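Local coordinates for serine protease inhibitor (Thermoanaerobacter tengcongensis, PDB 2PEF), which is a thermophilic serpin, probably an inhibitor of serine proteases, crystallised here in its latent state, at residues A[231-234]-A[235-239]. Numbering follows the deposited sequence.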
ATOM      1  N   GLU A 231      -8.199  16.555 -20.698  1.00  9.93           N
ATOM      2  CA  GLU A 231      -7.205  17.530 -21.153  1.00 10.07           C
ATOM      3  C   GLU A 231      -7.198  18.825 -20.345  1.00 10.28           C
ATOM      4  O   GLU A 231      -6.217  19.581 -20.378  1.00 12.59           O
ATOM      5  CB  GLU A 231      -7.398  17.837 -22.640  1.00 10.10           C
ATOM      6  CG  GLU A 231      -8.675  18.602 -22.981  1.00 10.93           C
ATOM      7  CD  GLU A 231      -8.656  19.121 -24.400  1.00 13.12           C
ATOM      8  OE1 GLU A 231      -8.036  20.179 -24.641  1.00 16.59           O
ATOM      9  OE2 GLU A 231      -9.260  18.470 -25.270  1.00 12.60           O
ATOM     10  N   ASN A 232      -8.288  19.077 -19.623  1.00 10.30           N
ATOM     11  CA  ASN A 232      -8.445  20.326 -18.876  1.00 11.38           C
ATOM     12  C   ASN A 232      -7.924  20.278 -17.433  1.00 12.19           C
ATOM     13  O   ASN A 232      -8.072  21.247 -16.680  1.00 13.55           O
ATOM     14  CB  ASN A 232      -9.902  20.790 -18.920  1.00 12.35           C
ATOM     15  CG  ASN A 232     -10.337  21.194 -20.317  1.00 11.75           C
ATOM     16  OD1 ASN A 232      -9.662  21.983 -20.988  1.00 13.55           O
ATOM     17  ND2 ASN A 232     -11.464  20.652 -20.768  1.00 12.87           N
ATOM     18  N   ILE A 233      -7.302  19.163 -17.064  1.00 11.77           N
ATOM     19  CA  ILE A 233      -6.679  19.036 -15.745  1.00 11.98           C
ATOM     20  C   ILE A 233      -5.427  18.175 -15.846  1.00 12.06           C
ATOM     21  O   ILE A 233      -5.377  17.255 -16.657  1.00 12.64           O
ATOM     22  CB  ILE A 233      -7.668  18.455 -14.691  1.00 12.17           C
ATOM     23  CG1 ILE A 233      -7.234  18.826 -13.265  1.00 12.12           C
ATOM     24  CG2 ILE A 233      -7.829  16.937 -14.846  1.00 12.89           C
ATOM     25  CD1 ILE A 233      -8.344  18.714 -12.235  1.00 13.55           C
ATOM     26  N   SER A 234      -4.422  18.475 -15.027  1.00 11.11           N
ATOM     27  CA  SER A 234      -3.227  17.636 -14.966  1.00 11.22           C
ATOM     28  C   SER A 234      -3.449  16.443 -14.036  1.00 11.61           C
ATOM     29  O   SER A 234      -4.377  16.441 -13.224  1.00 12.36           O
ATOM     30  CB  SER A 234      -2.032  18.454 -14.483  1.00 10.45           C
ATOM     31  OG  SER A 234      -2.163  18.759 -13.110  1.00 11.39           O
ATOM     32  N   VAL A 235      -2.597  15.428 -14.161  1.00 11.93           N
ATOM     33  CA  VAL A 235      -2.628  14.279 -13.252  1.00 12.89           C
ATOM     34  C   VAL A 235      -2.452  14.732 -11.799  1.00 12.93           C
ATOM     35  O   VAL A 235      -3.191  14.289 -10.917  1.00 14.58           O
ATOM     36  CB  VAL A 235      -1.576  13.208 -13.649  1.00 13.82           C
ATOM     37  CG1 VAL A 235      -1.222  12.284 -12.479  1.00 13.27           C
ATOM     38  CG2 VAL A 235      -2.095  12.392 -14.817  1.00 15.21           C
ATOM     39  N   ASN A 236      -1.503  15.640 -11.566  1.00 12.53           N
ATOM     40  CA  ASN A 236      -1.205  16.114 -10.218  1.00 13.51           C
ATOM     41  C   ASN A 236      -2.308  16.978  -9.619  1.00 13.16           C
ATOM     42  O   ASN A 236      -2.597  16.879  -8.430  1.00 13.60           O
ATOM     43  CB  ASN A 236       0.140  16.847 -10.174  1.00 15.19           C
ATOM     44  CG  ASN A 236       1.320  15.895 -10.209  1.00 18.09           C
ATOM     45  OD1 ASN A 236       1.159  14.682 -10.056  1.00 25.23           O
ATOM     46  ND2 ASN A 236       2.513  16.439 -10.408  1.00 22.58           N
ATOM     47  N   GLU A 237      -2.931  17.812 -10.448  1.00 11.84           N
ATOM     48  CA  GLU A 237      -4.034  18.639  -9.978  1.00 12.37           C
ATOM     49  C   GLU A 237      -5.260  17.778  -9.716  1.00 10.91           C
ATOM     50  O   GLU A 237      -5.971  17.994  -8.740  1.00 12.01           O
ATOM     51  CB  GLU A 237      -4.365  19.767 -10.955  1.00 12.51           C
ATOM     52  CG  GLU A 237      -5.482  20.706 -10.477  1.00 15.40           C
ATOM     53  CD  GLU A 237      -5.250  21.276  -9.078  1.00 18.61           C
ATOM     54  OE1 GLU A 237      -4.159  21.828  -8.820  1.00 19.47           O
ATOM     55  OE2 GLU A 237      -6.172  21.169  -8.238  1.00 25.22           O
ATOM     56  N   TYR A 238      -5.505  16.791 -10.573  1.00 10.92           N
ATOM     57  CA  TYR A 238      -6.602  15.865 -10.303  1.00 10.81           C
ATOM     58  C   TYR A 238      -6.412  15.150  -8.963  1.00 10.57           C
ATOM     59  O   TYR A 238      -7.349  15.034  -8.171  1.00 11.54           O
ATOM     60  CB  TYR A 238      -6.794  14.848 -11.439  1.00 12.18           C
ATOM     61  CG  TYR A 238      -7.890  13.867 -11.108  1.00 13.20           C
ATOM     62  CD1 TYR A 238      -9.228  14.177 -11.346  1.00 14.85           C
ATOM     63  CD2 TYR A 238      -7.591  12.645 -10.502  1.00 12.68           C
ATOM     64  CE1 TYR A 238     -10.239  13.281 -11.005  1.00 14.71           C
ATOM     65  CE2 TYR A 238      -8.586  11.756 -10.156  1.00 13.79           C
ATOM     66  CZ  TYR A 238      -9.905  12.076 -10.411  1.00 14.15           C
ATOM     67  OH  TYR A 238     -10.885  11.183 -10.063  1.00 16.06           O
ATOM     68  N   ILE A 239      -5.199  14.660  -8.717  1.00 11.20           N
ATOM     69  CA  ILE A 239      -4.898  13.947  -7.475  1.00 11.90           C
ATOM     70  C   ILE A 239      -5.030  14.875  -6.264  1.00 11.74           C
ATOM     71  O   ILE A 239      -5.481  14.460  -5.197  1.00 12.56           O
ATOM     72  CB  ILE A 239      -3.514  13.254  -7.547  1.00 11.86           C
ATOM     73  CG1 ILE A 239      -3.569  12.098  -8.553  1.00 12.79           C
ATOM     74  CG2 ILE A 239      -3.074  12.744  -6.184  1.00 13.48           C
ATOM     75  CD1 ILE A 239      -2.215  11.573  -8.963  1.00 10.55           C
TER
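S234 OG accepts a hydrogen bond from E237 N at 2.9 Å, with an N-H···O angle of 157°, so that one of the backbone N-H groups left without a carbonyl partner in the first turn of a helix is served by a side chain. The hydroxyl is carried there by a chi1 of 71°, which sets OG between its own backbone N and carbonyl carbon, turned back over the helix start; E237 CB lies close beside it. The next amide, Y238 N, already follows the regular i to i+4 pattern and binds S234 O at 2.9 Å. Apolar contacts from the residue before the cap accompany it. I233 stretches out with CG1 anti to its backbone N (chi1 -158°), and its chain crosses that of E237 at about a right angle, CG1 meeting E237 CG at 3.8 Å. Its other branch, CG2, comes to 4.1 Å from Y238 CB, while CD1 reaches the Y238 backbone. With I233 cut back to an alanine, the E237 methylenes and Y238 CB would probably lose this cover, and the loop would be held less firmly against the first turn. The Y238 side chain leads away from the loop and touches I227 and P229 of strand 222-229 and I352 of strand 345-357. The I233–Y238 contact, N' against N4, is a hydrophobic staple beside the S234 N-cap, here opening helix 235-241 next to a β-sheet of the serpin fold.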